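Local coordinates for protein putative NADH-flavin reductase (Lactobacillus casei ATCC 334, PDB 3H2S) that binds NADPH through a Rossmann-type domain and is probably an oxidoreductase that uses NAD or NADP, at residues 140-143 and 144-148. Sequence-based numbering, arbitrary orientation.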
loop_
_atom_site.group_PDB
_atom_site.type_symbol
_atom_site.label_atom_id
_atom_site.label_comp_id
_atom_site.label_asym_id
_atom_site.label_seq_id
_atom_site.Cartn_x
_atom_site.Cartn_y
_atom_site.Cartn_z
ATOM N N TYR A 140 -5.452 -8.958 -0.998
ATOM C CA TYR A 140 -4.395 -7.993 -1.336
ATOM C C TYR A 140 -3.704 -7.411 -0.095
ATOM O O TYR A 140 -2.485 -7.209 -0.093
ATOM C CB TYR A 140 -4.948 -6.872 -2.206
ATOM C CG TYR A 140 -5.389 -7.302 -3.613
ATOM C CD1 TYR A 140 -4.780 -8.363 -4.270
ATOM C CD2 TYR A 140 -6.347 -6.572 -4.296
ATOM C CE1 TYR A 140 -5.139 -8.703 -5.580
ATOM C CE2 TYR A 140 -6.731 -6.905 -5.589
ATOM C CZ TYR A 140 -6.113 -7.966 -6.229
ATOM O OH TYR A 140 -6.484 -8.290 -7.514
ATOM N N GLU A 141 -4.482 -7.096 0.941
ATOM C CA GLU A 141 -3.917 -6.599 2.207
ATOM C C GLU A 141 -2.912 -7.598 2.784
ATOM O O GLU A 141 -1.797 -7.233 3.158
ATOM C CB GLU A 141 -5.042 -6.333 3.221
ATOM C CG GLU A 141 -4.557 -5.967 4.616
ATOM C CD GLU A 141 -5.686 -5.860 5.628
ATOM O OE1 GLU A 141 -6.837 -6.285 5.332
ATOM O OE2 GLU A 141 -5.395 -5.418 6.757
ATOM N N TYR A 142 -3.277 -8.874 2.737
ATOM C CA TYR A 142 -2.388 -9.952 3.160
ATOM C C TYR A 142 -1.114 -10.018 2.299
ATOM O O TYR A 142 -0.015 -10.194 2.808
ATOM C CB TYR A 142 -3.144 -11.274 3.073
ATOM C CG TYR A 142 -2.265 -12.491 3.105
ATOM C CD1 TYR A 142 -2.287 -13.405 2.059
ATOM C CD2 TYR A 142 -1.484 -12.774 4.209
ATOM C CE1 TYR A 142 -1.529 -14.555 2.098
ATOM C CE2 TYR A 142 -0.741 -13.950 4.278
ATOM C CZ TYR A 142 -0.783 -14.842 3.223
ATOM O OH TYR A 142 -0.033 -15.997 3.256
ATOM N N GLN A 143 -1.265 -9.854 0.993
ATOM C CA GLN A 143 -0.106 -9.883 0.110
ATOM C C GLN A 143 0.759 -8.643 0.317
ATOM O O GLN A 143 1.990 -8.720 0.234
ATOM C CB GLN A 143 -0.546 -9.967 -1.345
ATOM C CG GLN A 143 -1.211 -11.288 -1.727
ATOM C CD GLN A 143 -1.432 -11.383 -3.212
ATOM O OE1 GLN A 143 -0.986 -12.339 -3.852
ATOM N NE2 GLN A 143 -1.971 -10.319 -3.798
ATOM N N PHE A 144 0.114 -7.497 0.532
ATOM C CA PHE A 144 0.845 -6.250 0.792
ATOM C C PHE A 144 1.711 -6.364 2.045
ATOM O O PHE A 144 2.852 -5.912 2.068
ATOM C CB PHE A 144 -0.112 -5.073 0.962
ATOM C CG PHE A 144 0.532 -3.872 1.583
ATOM C CD1 PHE A 144 1.346 -3.045 0.832
ATOM C CD2 PHE A 144 0.346 -3.581 2.936
ATOM C CE1 PHE A 144 2.011 -1.965 1.416
ATOM C CE2 PHE A 144 0.943 -2.467 3.511
ATOM C CZ PHE A 144 1.801 -1.677 2.761
ATOM N N LEU A 145 1.153 -6.931 3.104
ATOM C CA LEU A 145 1.906 -7.058 4.353
ATOM C C LEU A 145 3.244 -7.783 4.143
ATOM O O LEU A 145 4.280 -7.357 4.654
ATOM C CB LEU A 145 1.065 -7.759 5.423
ATOM C CG LEU A 145 -0.131 -6.994 5.998
ATOM C CD1 LEU A 145 -0.899 -7.879 6.972
ATOM C CD2 LEU A 145 0.251 -5.680 6.668
ATOM N N GLN A 146 3.233 -8.806 3.297
ATOM C CA GLN A 146 4.426 -9.623 3.052
ATOM C C GLN A 146 5.520 -8.876 2.298
ATOM O O GLN A 146 6.641 -9.356 2.206
ATOM C CB GLN A 146 4.052 -10.896 2.297
ATOM C CG GLN A 146 3.162 -11.822 3.114
ATOM C CD GLN A 146 2.646 -12.969 2.294
ATOM O OE1 GLN A 146 1.508 -12.948 1.817
ATOM N NE2 GLN A 146 3.522 -13.923 2.014
HETATM N N MSE A 147 5.181 -7.725 1.732
HETATM C CA MSE A 147 6.163 -6.869 1.058
HETATM C C MSE A 147 7.039 -6.119 2.063
HETATM O O MSE A 147 7.955 -5.372 1.680
HETATM C CB MSE A 147 5.455 -5.848 0.168
HETATM C CG MSE A 147 4.612 -6.453 -0.929
HETATM SE SE MSE A 147 3.608 -5.057 -1.854
HETATM C CE MSE A 147 2.991 -6.120 -3.343
ATOM N N ASN A 148 6.726 -6.279 3.346
ATOM C CA ASN A 148 7.327 -5.451 4.380
ATOM C C ASN A 148 8.108 -6.259 5.408
ATOM O O ASN A 148 7.594 -6.583 6.467
ATOM C CB ASN A 148 6.247 -4.574 5.036
ATOM C CG ASN A 148 5.507 -3.729 4.023
ATOM O OD1 ASN A 148 4.409 -4.094 3.574
ATOM N ND2 ASN A 148 6.191 -2.707 3.505
#
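The side-chain amide of Gln146 lies over one face of the Tyr142 ring, its plane turned 36° from the ring and its end offset toward the rim near CZ; Gln146 CD is 4.0 Å from Tyr142 CZ. At the edge of the Phe144 ring, near its plane, sits the carbonyl oxygen of Glu141, and the Asn148 amide lies over one face, offset toward the rim. With CG anti to the backbone N (chi1 164°), the Tyr142 ring stands out from the helix, and the extended Gln146 chain reaches back over it. Arg209 makes a cation-pi contact with the same ring. Replacing Tyr142 with an alanine removes the ring, which would probably leave Arg209 without its cation-pi partner and the Gln146 amide free to turn. Leu145 CG comes within 3.3 Å of Glu141 O, the oxygen that accepts the hydrogen bond from Leu145 N, 3.0 Å away. Phe144 N reaches Tyr140 O at 2.7 Å, fairly straight (N-H...O 158°). The bond from Gln146 N to Gln143 O is weak, and a type I turn from Leu145 to Asn148 follows. Phe144 and Met147 pack on Leu83 and Met147 of the second subunit, at the interface. On the other flank, Tyr142 probably helps to stabilise the charge of Arg209.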